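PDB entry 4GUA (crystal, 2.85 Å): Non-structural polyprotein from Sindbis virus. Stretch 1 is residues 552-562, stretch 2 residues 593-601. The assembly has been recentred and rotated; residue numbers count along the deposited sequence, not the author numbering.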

# COMPACT_ATOMS: atom_id res chain seq x y z
N ALA A 552 10.64 -14.96 11.97
CA ALA A 552 11.67 -13.99 11.61
C ALA A 552 11.02 -12.69 11.16
O ALA A 552 11.47 -11.61 11.53
CB ALA A 552 12.56 -14.55 10.52
N ALA A 553 9.96 -12.80 10.36
CA ALA A 553 9.26 -11.62 9.85
C ALA A 553 8.65 -10.78 10.97
O ALA A 553 8.75 -9.55 10.96
CB ALA A 553 8.20 -12.04 8.85
N LYS A 554 8.01 -11.45 11.92
CA LYS A 554 7.33 -10.79 13.02
C LYS A 554 8.34 -10.01 13.84
O LYS A 554 8.10 -8.87 14.23
CB LYS A 554 6.66 -11.82 13.93
CG LYS A 554 5.28 -12.24 13.49
CD LYS A 554 4.95 -13.64 14.01
CE LYS A 554 4.69 -13.65 15.51
NZ LYS A 554 3.41 -14.35 15.83
N ASP A 555 9.47 -10.65 14.10
CA ASP A 555 10.50 -10.08 14.95
C ASP A 555 11.15 -8.86 14.30
O ASP A 555 11.33 -7.84 14.97
CB ASP A 555 11.55 -11.14 15.30
CG ASP A 555 11.00 -12.22 16.23
OD1 ASP A 555 9.90 -12.02 16.80
OD2 ASP A 555 11.67 -13.26 16.42
N MET A 556 11.47 -8.95 13.01
CA MET A 556 11.98 -7.80 12.27
C MET A 556 11.00 -6.64 12.37
O MET A 556 11.38 -5.48 12.56
CB MET A 556 12.13 -8.13 10.79
CG MET A 556 13.15 -9.18 10.45
SD MET A 556 13.01 -9.58 8.71
CE MET A 556 13.70 -8.11 7.95
N ALA A 557 9.72 -6.96 12.20
CA ALA A 557 8.67 -5.96 12.25
C ALA A 557 8.65 -5.26 13.61
O ALA A 557 8.58 -4.03 13.70
CB ALA A 557 7.32 -6.63 11.98
N GLU A 558 8.75 -6.05 14.67
CA GLU A 558 8.67 -5.53 16.02
C GLU A 558 9.87 -4.66 16.31
O GLU A 558 9.74 -3.63 16.97
CB GLU A 558 8.58 -6.68 17.03
CG GLU A 558 8.40 -6.23 18.47
CD GLU A 558 8.05 -7.37 19.39
OE1 GLU A 558 8.10 -8.54 18.95
OE2 GLU A 558 7.74 -7.10 20.57
N ILE A 559 11.02 -5.06 15.79
CA ILE A 559 12.25 -4.31 16.02
C ILE A 559 12.11 -2.94 15.36
O ILE A 559 12.53 -1.93 15.92
CB ILE A 559 13.49 -5.07 15.45
CG1 ILE A 559 13.80 -6.30 16.32
CG2 ILE A 559 14.71 -4.16 15.42
CD1 ILE A 559 14.93 -7.16 15.80
N LYS A 560 11.49 -2.91 14.18
CA LYS A 560 11.23 -1.66 13.48
C LYS A 560 10.22 -0.80 14.23
O LYS A 560 10.28 0.43 14.19
CB LYS A 560 10.69 -1.98 12.08
CG LYS A 560 10.80 -0.87 11.04
CD LYS A 560 11.70 0.31 11.43
CE LYS A 560 11.45 1.49 10.51
NZ LYS A 560 11.66 1.11 9.08
N VAL A 561 9.29 -1.43 14.93
CA VAL A 561 8.35 -0.68 15.74
C VAL A 561 9.07 -0.03 16.92
O VAL A 561 8.80 1.12 17.25
CB VAL A 561 7.19 -1.58 16.24
CG1 VAL A 561 6.35 -0.88 17.29
CG2 VAL A 561 6.33 -2.00 15.07
N LEU A 562 9.99 -0.77 17.54
CA LEU A 562 10.73 -0.30 18.72
C LEU A 562 11.78 0.76 18.38
O LEU A 562 12.15 1.57 19.22
CB LEU A 562 11.43 -1.48 19.39
CG LEU A 562 10.54 -2.60 19.90
CD1 LEU A 562 11.37 -3.83 20.25
CD2 LEU A 562 9.71 -2.14 21.09
N HIS A 593 5.46 -1.38 24.60
CA HIS A 593 5.53 -1.97 23.27
C HIS A 593 4.20 -1.75 22.57
O HIS A 593 3.15 -1.71 23.23
CB HIS A 593 5.81 -3.48 23.28
CG HIS A 593 4.71 -4.30 23.91
ND1 HIS A 593 4.52 -4.39 25.27
CD2 HIS A 593 3.73 -5.04 23.34
CE1 HIS A 593 3.48 -5.17 25.51
NE2 HIS A 593 2.98 -5.57 24.36
N ASN A 594 4.22 -1.63 21.25
CA ASN A 594 2.98 -1.64 20.50
C ASN A 594 2.68 -3.07 20.08
O ASN A 594 3.57 -3.77 19.59
CB ASN A 594 3.06 -0.71 19.30
CG ASN A 594 2.85 0.75 19.67
OD1 ASN A 594 1.85 1.11 20.32
ND2 ASN A 594 3.79 1.61 19.28
N PRO A 595 1.44 -3.52 20.27
CA PRO A 595 1.05 -4.86 19.82
C PRO A 595 1.09 -5.00 18.30
O PRO A 595 1.06 -6.13 17.79
CB PRO A 595 -0.40 -5.00 20.32
CG PRO A 595 -0.57 -3.95 21.34
CD PRO A 595 0.35 -2.84 20.99
N SER A 596 1.17 -3.87 17.60
CA SER A 596 1.08 -3.85 16.14
C SER A 596 2.42 -3.52 15.50
O SER A 596 3.29 -2.91 16.12
CB SER A 596 0.03 -2.85 15.68
OG SER A 596 0.22 -1.59 16.30
N SER A 597 2.60 -3.99 14.27
CA SER A 597 3.77 -3.64 13.47
C SER A 597 3.35 -3.52 12.01
O SER A 597 2.16 -3.53 11.69
CB SER A 597 4.87 -4.69 13.64
OG SER A 597 4.45 -5.97 13.23
N SER A 598 4.34 -3.39 11.13
CA SER A 598 4.10 -3.33 9.69
C SER A 598 4.84 -4.48 9.00
O SER A 598 5.90 -4.90 9.45
CB SER A 598 4.59 -2.00 9.12
OG SER A 598 3.87 -0.92 9.69
N PRO A 599 4.27 -4.98 7.90
CA PRO A 599 4.90 -6.08 7.16
C PRO A 599 6.29 -5.73 6.64
O PRO A 599 6.45 -4.69 6.00
CB PRO A 599 3.93 -6.31 5.99
CG PRO A 599 3.14 -5.06 5.88
CD PRO A 599 3.01 -4.55 7.27
N PRO A 600 7.28 -6.59 6.90
CA PRO A 600 8.64 -6.28 6.43
C PRO A 600 8.66 -6.28 4.92
O PRO A 600 7.90 -7.04 4.31
CB PRO A 600 9.49 -7.43 6.97
CG PRO A 600 8.62 -8.26 7.83
CD PRO A 600 7.24 -7.71 7.85
N LYS A 601 9.51 -5.47 4.31
CA LYS A 601 9.60 -5.49 2.86
C LYS A 601 10.26 -6.79 2.41
O LYS A 601 11.22 -7.26 3.01
CB LYS A 601 10.31 -4.25 2.30
CG LYS A 601 11.72 -4.02 2.73
CD LYS A 601 12.24 -2.73 2.10
CE LYS A 601 11.86 -1.51 2.89
NZ LYS A 601 13.07 -0.91 3.54

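How do the two backbones lie against each other? Stretch 1 is helical throughout, its backbone amides bonded to the carbonyls four residues back, as in Val-561 N to Ala-557 O at 3.0 Å. Stretch 2 has neither regular helix nor strand and runs along this helix in the opposite sense, so that Val-561 meets the segment from Asn-594 to Ser-597 while Ala-553 meets Pro-600. The CA atoms come nearest at the middle, where Ala-557 CA and Ser-597 CA are 5.6 Å apart. No hydrogen bond crosses between the stretches; the 425 Å² buried here reflects van der Waals packing.

What allows so close an approach at Ala-557? Its CB points toward the other stretch and is the whole of its side chain, leaving little bulk between the backbones. Ala-557 CB lies 3.2 Å from Ser-597 OG and 3.4 Å from Ser-598 O, both tight contacts to oxygen which are not counted as hydrogen bonds, a methyl being no conventional donor. Ser-597 also points its CB toward the helix, and its p rotamer (chi1 60°) brings OG against the methyl; the hydroxyl's hydrogen bonding is met elsewhere in the structure.

How does Val-561 fill its end of the contact? Its CB points toward stretch 2, and with chi1 at 169° (t) both methyls find neighbours. Val-561 CG2 reaches Ser-596 O at 3.3 Å and Ser-597 CB at 3.4 Å, while Val-561 CG1 lies 3.9 Å from Asn-594 CB. The valine thus packs against backbone as well as side-chain atoms. Ser-596 offers its carbonyl here although its CB points away, and its OG, in the p rotamer, is hydrogen-bonded elsewhere.

Why is Pro-600 so well covered by the helix? Its CB points toward the helix, and its compact ring, puckered C-gamma exo, offers several carbons to different residues. Pro-600 CG sits 3.9 Å from Ala-553 CB and 3.4 Å from Ala-553 O, and Pro-600 CD is 4.3 Å from Ala-557 CB. Met-556 is m, t, p for chi1 to chi3; its SD and CE both lie at the margin of contact with the ring, the nearest pair being Met-556 CE and Pro-600 CB at 4.4 Å. The carbonyl of Ala-553 already accepts the helical bond from Ala-557 N, with Ala-557 N and Ala-553 O 3.0 Å apart, so its oxygen remains paired within the helix while touching the proline.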